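Local coordinates for chitin oligosaccharide binding protein NagB2 (Paenibacillus sp. FPU-7, PDB 7EHU), which binds the chitin oligosaccharides N,N'-diacetylchitobiose and N,N',N''-triacetylchitotriose as an extracellular solute-binding protein, probably to hand them to a membrane transporter, at residues K168-F173 and K240-K245; E178-K183 and Q268-F273. All coordinates share one frame; numbering follows the deposited sequence.

Contact 1: residues K168-F173 and K240-K245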
ATOM      1  N   LYS A 168     -13.483 -11.042 -15.540  1.00 16.02           N
ATOM      2  CA  LYS A 168     -13.655 -11.715 -14.259  1.00 16.75           C
ATOM      3  C   LYS A 168     -12.713 -12.899 -14.087  1.00 16.35           C
ATOM      4  O   LYS A 168     -12.427 -13.298 -12.950  1.00 16.02           O
ATOM      5  CB  LYS A 168     -15.076 -12.263 -14.133  1.00 19.83           C
ATOM      6  CG  LYS A 168     -16.137 -11.211 -14.109  1.00 23.59           C
ATOM      7  CD  LYS A 168     -17.484 -11.886 -13.919  1.00 27.98           C
ATOM      8  CE  LYS A 168     -18.647 -11.044 -14.329  1.00 31.34           C
ATOM      9  NZ  LYS A 168     -18.437 -10.568 -15.722  1.00 33.79           N
ATOM     10  N   THR A 169     -12.254 -13.489 -15.187  1.00 16.65           N
ATOM     11  CA  THR A 169     -11.402 -14.666 -15.159  1.00 16.98           C
ATOM     12  C   THR A 169     -10.102 -14.368 -15.896  1.00 16.11           C
ATOM     13  O   THR A 169     -10.001 -13.409 -16.666  1.00 16.07           O
ATOM     14  CB  THR A 169     -12.066 -15.848 -15.863  1.00 19.45           C
ATOM     15  OG1 THR A 169     -12.111 -15.548 -17.264  1.00 20.00           O
ATOM     16  CG2 THR A 169     -13.474 -16.131 -15.300  1.00 19.81           C
ATOM     17  N   TRP A 170      -9.093 -15.200 -15.630  1.00 17.25           N
ATOM     18  CA  TRP A 170      -7.795 -15.020 -16.264  1.00 18.32           C
ATOM     19  C   TRP A 170      -7.916 -15.104 -17.780  1.00 19.15           C
ATOM     20  O   TRP A 170      -7.268 -14.339 -18.503  1.00 19.42           O
ATOM     21  CB  TRP A 170      -6.799 -16.058 -15.731  1.00 19.75           C
ATOM     22  CG  TRP A 170      -5.426 -15.905 -16.315  1.00 20.06           C
ATOM     23  CD1 TRP A 170      -4.863 -16.652 -17.319  1.00 21.48           C
ATOM     24  CD2 TRP A 170      -4.456 -14.910 -15.964  1.00 20.67           C
ATOM     25  NE1 TRP A 170      -3.599 -16.184 -17.602  1.00 22.13           N
ATOM     26  CE2 TRP A 170      -3.327 -15.115 -16.787  1.00 21.66           C
ATOM     27  CE3 TRP A 170      -4.435 -13.862 -15.039  1.00 21.61           C
ATOM     28  CZ2 TRP A 170      -2.188 -14.321 -16.700  1.00 22.79           C
ATOM     29  CZ3 TRP A 170      -3.295 -13.076 -14.949  1.00 21.72           C
ATOM     30  CH2 TRP A 170      -2.196 -13.304 -15.786  1.00 22.40           C
ATOM     31  N   ASP A 171      -8.759 -16.009 -18.281  1.00 19.88           N
ATOM     32  CA  ASP A 171      -8.907 -16.140 -19.729  1.00 21.33           C
ATOM     33  C   ASP A 171      -9.536 -14.889 -20.336  1.00 20.41           C
ATOM     34  O   ASP A 171      -9.123 -14.446 -21.415  1.00 20.99           O
ATOM     35  CB  ASP A 171      -9.697 -17.408 -20.065  1.00 24.04           C
ATOM     36  CG  ASP A 171      -8.846 -18.679 -19.937  1.00 28.13           C
ATOM     37  OD1 ASP A 171      -9.419 -19.793 -19.940  1.00 30.58           O
ATOM     38  OD2 ASP A 171      -7.601 -18.567 -19.816  1.00 28.89           O
ATOM     39  N   GLU A 172     -10.514 -14.285 -19.650  1.00 19.13           N
ATOM     40  CA  GLU A 172     -11.077 -13.031 -20.146  1.00 18.68           C
ATOM     41  C   GLU A 172     -10.039 -11.916 -20.077  1.00 17.00           C
ATOM     42  O   GLU A 172      -9.996 -11.037 -20.944  1.00 16.73           O
ATOM     43  CB  GLU A 172     -12.318 -12.650 -19.337  1.00 20.50           C
ATOM     44  CG  GLU A 172     -13.519 -13.581 -19.511  1.00 22.48           C
ATOM     45  CD  GLU A 172     -14.719 -13.222 -18.616  1.00 25.18           C
ATOM     46  OE1 GLU A 172     -14.580 -12.455 -17.640  1.00 25.17           O
ATOM     47  OE2 GLU A 172     -15.827 -13.728 -18.888  1.00 28.17           O
ATOM     48  N   PHE A 173      -9.196 -11.940 -19.044  1.00 16.01           N
ATOM     49  CA  PHE A 173      -8.150 -10.935 -18.873  1.00 15.72           C
ATOM     50  C   PHE A 173      -7.130 -11.031 -20.002  1.00 16.52           C
ATOM     51  O   PHE A 173      -6.781 -10.021 -20.623  1.00 15.92           O
ATOM     52  CB  PHE A 173      -7.504 -11.163 -17.495  1.00 14.87           C
ATOM     53  CG  PHE A 173      -6.405 -10.193 -17.130  1.00 14.90           C
ATOM     54  CD1 PHE A 173      -6.676  -8.855 -16.860  1.00 15.02           C
ATOM     55  CD2 PHE A 173      -5.104 -10.637 -16.984  1.00 15.78           C
ATOM     56  CE1 PHE A 173      -5.648  -7.984 -16.490  1.00 14.62           C
ATOM     57  CE2 PHE A 173      -4.095  -9.769 -16.621  1.00 15.73           C
ATOM     58  CZ  PHE A 173      -4.362  -8.446 -16.386  1.00 15.24           C
ATOM     59  N   LYS A 240       6.362 -12.662 -15.765  1.00 16.68           N
ATOM     60  CA  LYS A 240       7.309 -12.582 -16.867  1.00 18.01           C
ATOM     61  C   LYS A 240       6.596 -12.630 -18.214  1.00 18.29           C
ATOM     62  O   LYS A 240       6.931 -11.860 -19.121  1.00 18.78           O
ATOM     63  CB  LYS A 240       8.329 -13.715 -16.716  1.00 19.91           C
ATOM     64  CG  LYS A 240       9.435 -13.764 -17.750  1.00 23.31           C
ATOM     65  CD  LYS A 240      10.195 -12.455 -17.856  1.00 25.54           C
ATOM     66  CE  LYS A 240      11.343 -12.553 -18.852  1.00 28.41           C
ATOM     67  NZ  LYS A 240      12.071 -11.264 -18.938  1.00 29.69           N
ATOM     68  N   ASP A 241       5.577 -13.486 -18.350  1.00 17.91           N
ATOM     69  CA  ASP A 241       4.875 -13.581 -19.628  1.00 18.78           C
ATOM     70  C   ASP A 241       4.152 -12.279 -19.969  1.00 17.31           C
ATOM     71  O   ASP A 241       4.095 -11.893 -21.138  1.00 18.25           O
ATOM     72  CB  ASP A 241       3.903 -14.770 -19.644  1.00 20.76           C
ATOM     73  CG  ASP A 241       3.486 -15.165 -21.064  1.00 21.87           C
ATOM     74  OD1 ASP A 241       4.372 -15.581 -21.857  1.00 23.45           O
ATOM     75  OD2 ASP A 241       2.283 -15.056 -21.396  1.00 22.57           O
ATOM     76  N   LEU A 242       3.632 -11.566 -18.970  1.00 16.38           N
ATOM     77  CA  LEU A 242       2.993 -10.286 -19.251  1.00 14.85           C
ATOM     78  C   LEU A 242       3.984  -9.296 -19.852  1.00 16.09           C
ATOM     79  O   LEU A 242       3.620  -8.483 -20.707  1.00 17.60           O
ATOM     80  CB  LEU A 242       2.434  -9.693 -17.963  1.00 14.52           C
ATOM     81  CG  LEU A 242       1.234 -10.382 -17.319  1.00 14.75           C
ATOM     82  CD1 LEU A 242       0.922  -9.725 -15.992  1.00 15.22           C
ATOM     83  CD2 LEU A 242       0.013 -10.356 -18.225  1.00 15.07           C
ATOM     84  N   LYS A 243       5.226  -9.302 -19.366  1.00 16.65           N
ATOM     85  CA  LYS A 243       6.252  -8.437 -19.940  1.00 18.32           C
ATOM     86  C   LYS A 243       6.679  -8.929 -21.319  1.00 19.93           C
ATOM     87  O   LYS A 243       6.796  -8.124 -22.250  1.00 20.41           O
ATOM     88  CB  LYS A 243       7.446  -8.374 -18.982  1.00 18.95           C
ATOM     89  CG  LYS A 243       8.642  -7.495 -19.393  1.00 21.71           C
ATOM     90  CD  LYS A 243       8.353  -6.004 -19.310  1.00 24.60           C
ATOM     91  CE  LYS A 243       9.542  -5.176 -19.799  1.00 26.42           C
ATOM     92  NZ  LYS A 243       9.798  -5.319 -21.269  1.00 27.70           N
ATOM     93  N   ASP A 244       6.895 -10.249 -21.467  1.00 20.68           N
ATOM     94  CA  ASP A 244       7.335 -10.816 -22.746  1.00 22.16           C
ATOM     95  C   ASP A 244       6.368 -10.483 -23.870  1.00 21.40           C
ATOM     96  O   ASP A 244       6.780 -10.289 -25.022  1.00 22.68           O
ATOM     97  CB  ASP A 244       7.431 -12.345 -22.649  1.00 23.42           C
ATOM     98  CG  ASP A 244       8.625 -12.817 -21.849  1.00 24.63           C
ATOM     99  OD1 ASP A 244       9.576 -12.027 -21.685  1.00 24.46           O
ATOM    100  OD2 ASP A 244       8.610 -13.984 -21.375  1.00 25.65           O
ATOM    101  N   LYS A 245       5.071 -10.473 -23.566  1.00 20.54           N
ATOM    102  CA  LYS A 245       4.033 -10.214 -24.552  1.00 20.65           C
ATOM    103  C   LYS A 245       3.877  -8.729 -24.869  1.00 20.50           C
ATOM    104  O   LYS A 245       3.098  -8.384 -25.764  1.00 21.56           O
ATOM    105  CB  LYS A 245       2.693 -10.762 -24.017  1.00 22.28           C
ATOM    106  CG  LYS A 245       2.584 -12.298 -23.946  1.00 24.04           C
ATOM    107  CD  LYS A 245       1.804 -12.888 -25.115  1.00 25.00           C
ATOM    108  CE  LYS A 245       1.816 -14.424 -25.114  1.00 26.21           C
ATOM    109  NZ  LYS A 245       1.176 -15.027 -23.912  1.00 27.93           N
TER

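Contact 2: residues E178-K183 and Q268-F273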
ATOM      1  N   GLU A 178      -4.788  -9.155 -25.192  1.00 18.78           N
ATOM      2  CA  GLU A 178      -4.556  -9.432 -26.610  1.00 20.63           C
ATOM      3  C   GLU A 178      -5.196  -8.357 -27.478  1.00 20.30           C
ATOM      4  O   GLU A 178      -4.585  -7.856 -28.433  1.00 21.50           O
ATOM      5  CB  GLU A 178      -5.135 -10.813 -26.962  1.00 23.92           C
ATOM      6  CG  GLU A 178      -4.239 -11.996 -26.585  1.00 27.18           C
ATOM      7  CD  GLU A 178      -4.945 -13.357 -26.612  1.00 30.89           C
ATOM      8  OE1 GLU A 178      -6.080 -13.447 -27.133  1.00 32.30           O
ATOM      9  OE2 GLU A 178      -4.345 -14.337 -26.107  1.00 32.33           O
ATOM     10  N   ALA A 179      -6.439  -7.999 -27.166  1.00 18.55           N
ATOM     11  CA  ALA A 179      -7.173  -7.034 -27.985  1.00 18.59           C
ATOM     12  C   ALA A 179      -6.580  -5.636 -27.867  1.00 18.18           C
ATOM     13  O   ALA A 179      -6.513  -4.891 -28.857  1.00 18.53           O
ATOM     14  CB  ALA A 179      -8.647  -7.021 -27.565  1.00 19.15           C
ATOM     15  N   LEU A 180      -6.156  -5.254 -26.664  1.00 17.63           N
ATOM     16  CA  LEU A 180      -5.527  -3.950 -26.485  1.00 16.96           C
ATOM     17  C   LEU A 180      -4.211  -3.888 -27.245  1.00 18.80           C
ATOM     18  O   LEU A 180      -3.949  -2.924 -27.978  1.00 19.14           O
ATOM     19  CB  LEU A 180      -5.292  -3.691 -24.997  1.00 15.58           C
ATOM     20  CG  LEU A 180      -6.557  -3.450 -24.163  1.00 14.38           C
ATOM     21  CD1 LEU A 180      -6.281  -3.706 -22.685  1.00 14.33           C
ATOM     22  CD2 LEU A 180      -7.107  -2.040 -24.372  1.00 14.35           C
ATOM     23  N   LYS A 181      -3.384  -4.935 -27.113  1.00 20.22           N
ATOM     24  CA  LYS A 181      -2.111  -4.993 -27.825  1.00 23.40           C
ATOM     25  C   LYS A 181      -2.326  -4.907 -29.331  1.00 24.41           C
ATOM     26  O   LYS A 181      -1.583  -4.210 -30.029  1.00 25.55           O
ATOM     27  CB  LYS A 181      -1.386  -6.287 -27.438  1.00 25.63           C
ATOM     28  CG  LYS A 181       0.086  -6.422 -27.883  1.00 28.56           C
ATOM     29  CD  LYS A 181       0.990  -5.355 -27.256  1.00 31.19           C
ATOM     30  CE  LYS A 181       2.436  -5.473 -27.709  1.00 33.26           C
ATOM     31  NZ  LYS A 181       2.549  -5.499 -29.194  1.00 34.81           N
ATOM     32  N   ALA A 182      -3.371  -5.564 -29.843  1.00 23.75           N
ATOM     33  CA  ALA A 182      -3.622  -5.573 -31.284  1.00 24.62           C
ATOM     34  C   ALA A 182      -3.982  -4.189 -31.804  1.00 25.38           C
ATOM     35  O   ALA A 182      -3.772  -3.895 -32.993  1.00 26.70           O
ATOM     36  CB  ALA A 182      -4.735  -6.568 -31.604  1.00 24.57           C
ATOM     37  N   LYS A 183      -4.536  -3.336 -30.945  1.00 25.03           N
ATOM     38  CA  LYS A 183      -4.814  -1.951 -31.284  1.00 26.37           C
ATOM     39  C   LYS A 183      -3.657  -1.012 -30.968  1.00 26.40           C
ATOM     40  O   LYS A 183      -3.835   0.208 -31.055  1.00 26.74           O
ATOM     41  CB  LYS A 183      -6.040  -1.459 -30.523  1.00 28.77           C
ATOM     42  CG  LYS A 183      -7.395  -2.040 -30.876  1.00 31.14           C
ATOM     43  CD  LYS A 183      -7.959  -1.663 -32.245  1.00 33.01           C
ATOM     44  CE  LYS A 183      -8.057  -0.155 -32.296  1.00 34.96           C
ATOM     45  NZ  LYS A 183      -9.226   0.476 -32.938  1.00 36.63           N
ATOM     46  N   GLN A 268      -2.546   6.917 -21.609  1.00 11.57           N
ATOM     47  CA  GLN A 268      -1.504   6.313 -22.426  1.00 12.06           C
ATOM     48  C   GLN A 268      -1.350   4.814 -22.196  1.00 12.04           C
ATOM     49  O   GLN A 268      -0.496   4.193 -22.841  1.00 13.28           O
ATOM     50  CB  GLN A 268      -0.169   7.056 -22.210  1.00 13.04           C
ATOM     51  CG  GLN A 268      -0.277   8.573 -22.450  1.00 14.16           C
ATOM     52  CD  GLN A 268      -0.928   8.918 -23.759  1.00 15.94           C
ATOM     53  OE1 GLN A 268      -1.954   9.630 -23.815  1.00 16.51           O
ATOM     54  NE2 GLN A 268      -0.362   8.410 -24.825  1.00 17.80           N
ATOM     55  N   ALA A 269      -2.137   4.222 -21.296  1.00 12.34           N
ATOM     56  CA  ALA A 269      -2.176   2.781 -21.096  1.00 12.28           C
ATOM     57  C   ALA A 269      -3.561   2.429 -20.582  1.00 11.67           C
ATOM     58  O   ALA A 269      -4.224   3.254 -19.962  1.00 12.63           O
ATOM     59  CB  ALA A 269      -1.142   2.306 -20.081  1.00 13.15           C
ATOM     60  N   ALA A 270      -3.993   1.194 -20.818  1.00 11.06           N
ATOM     61  CA  ALA A 270      -5.394   0.844 -20.590  1.00 10.98           C
ATOM     62  C   ALA A 270      -5.748   0.504 -19.143  1.00 10.54           C
ATOM     63  O   ALA A 270      -6.922   0.592 -18.781  1.00 10.55           O
ATOM     64  CB  ALA A 270      -5.783  -0.336 -21.481  1.00 12.09           C
ATOM     65  N   MET A 271      -4.789   0.101 -18.319  1.00  9.92           N
ATOM     66  CA  MET A 271      -5.083  -0.237 -16.932  1.00  9.90           C
ATOM     67  C   MET A 271      -3.847  -0.031 -16.080  1.00  9.47           C
ATOM     68  O   MET A 271      -2.738   0.151 -16.583  1.00  9.79           O
ATOM     69  CB  MET A 271      -5.622  -1.665 -16.795  1.00 10.09           C
ATOM     70  CG  MET A 271      -4.591  -2.735 -17.100  1.00 11.54           C
ATOM     71  SD  MET A 271      -5.292  -4.390 -17.352  1.00 12.55           S
ATOM     72  CE  MET A 271      -5.596  -4.313 -19.107  1.00 13.58           C
ATOM     73  N   LEU A 272      -4.061  -0.089 -14.771  1.00  9.53           N
ATOM     74  CA  LEU A 272      -3.025   0.193 -13.782  1.00  9.29           C
ATOM     75  C   LEU A 272      -3.347  -0.616 -12.540  1.00  8.63           C
ATOM     76  O   LEU A 272      -4.442  -0.469 -11.994  1.00  9.08           O
ATOM     77  CB  LEU A 272      -3.038   1.684 -13.434  1.00  9.12           C
ATOM     78  CG  LEU A 272      -2.068   2.138 -12.346  1.00  9.10           C
ATOM     79  CD1 LEU A 272      -0.665   2.309 -12.935  1.00 10.37           C
ATOM     80  CD2 LEU A 272      -2.505   3.423 -11.726  1.00  9.91           C
ATOM     81  N   PHE A 273      -2.431  -1.465 -12.099  1.00  8.99           N
ATOM     82  CA  PHE A 273      -2.609  -2.205 -10.859  1.00  9.00           C
ATOM     83  C   PHE A 273      -2.041  -1.364  -9.722  1.00  9.01           C
ATOM     84  O   PHE A 273      -0.845  -1.044  -9.723  1.00  9.82           O
ATOM     85  CB  PHE A 273      -1.949  -3.590 -10.925  1.00  9.16           C
ATOM     86  CG  PHE A 273      -2.431  -4.490  -9.830  1.00  8.59           C
ATOM     87  CD1 PHE A 273      -3.590  -5.220  -9.995  1.00  9.11           C
ATOM     88  CD2 PHE A 273      -1.792  -4.536  -8.604  1.00  9.01           C
ATOM     89  CE1 PHE A 273      -4.089  -6.005  -8.973  1.00  9.56           C
ATOM     90  CE2 PHE A 273      -2.309  -5.313  -7.565  1.00  9.81           C
ATOM     91  CZ  PHE A 273      -3.441  -6.051  -7.748  1.00  9.62           C
TER

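Contact 1: residues K168-F173 and K240-K245
Leu242, near the end of helix 230-244, points toward Trp170 and Phe173 in the first turn of helix 170-182, a helix-to-helix contact within one lobe of this two-lobed solute-binding fold. Along the leucine, CB and CG stay more than 4.5 Å from either ring and act as a stem. At the fork CD1 also keeps beyond that distance, and CD2 alone does the touching, 4.4 Å from Trp170 CH2 and equally 4.4 Å from Phe173 CE2, meeting each ring obliquely. The rings sit three residues apart on one helix, and with CG anti to the backbone N in both (chi1 -178° and -179°) they extend in a similar direction, Trp170 CZ3 lying 3.8 Å from Phe173 CE2. A branched aliphatic tip suits this spot because one methyl can meet two aromatic rings, though the fit is loose. Arg238 makes a cation-pi contact with Trp170, and Leu203 and Leu207 of helix 197-212 touch Leu242 and Trp170 respectively. Thr169 is the N-cap of helix 170-182: its OG1 accepts from Glu172 N at 3.1 Å. In 240-245, Lys245 NZ meets the syn lone pair of Asp241 OD2 at 2.7 Å, a salt bridge between residues four apart.

Contact 2: residues E178-K183 and Q268-F273
A helix packed on a beta-sheet, the basic layering of an alpha/beta lobe, brings Leu180 in the last turns of helix 170-182 onto Met271 of strand 271-275 and its neighbour Ala270. The leucine points toward the strand and straddles the alanine: CD1 and CD2 each lie 3.6 Å from Ala270 CB. Alanine suits the place because its single methyl fits under the fork and lets the backbones come close, Leu180 CA to Ala270 CA being 7.6 Å. CD1 has a second neighbour, the terminal methyl of Met271, with CE 3.7 Å away. That methyl gets there because the methionine chain bends at its thioether (chi3 89°), a turn that the flexible, unbranched side chain makes easily. The contact is wholly apolar, with no hydrogen bond across it. Cutting Leu180 back to an alanine removes both methyls of the fork, which is likely to leave Ala270 CB and Met271 CE without this partner and open a gap beside them. Ala161 and Ile163, in a loop, also touch Leu180. Beneath the helix, strand 271-275 lies between the antiparallel strand 138-154 and the short parallel strand 188-189, joined through backbone bonds of Leu272 with Tyr152 and Met271 with Ala189.

How the contacts relate
Both contacts hang on helix 170-182: contact 1 uses its first turn to meet another helix, contact 2 its last turns to meet a strand. Both are buried, contact 2 throughout, whereas in contact 1 Trp170 is partly exposed. Neither has a hydrogen bond across it. Contact 1 sets one leucine methyl against two aromatic rings at longer range, whereas contact 2 is aliphatic and thioether packing at tighter range. Charged residues flank both at the surface. The two join directly, about 11 Å apart between centres: Phe173 CE1 lies 3.7 Å from Met271 SD, and Phe151 of strand 138-154 meets the rings of both Phe173 and Phe273. Along the chain their segments alternate, 168-173 and 178-183 both preceding 240-245 and 268-273.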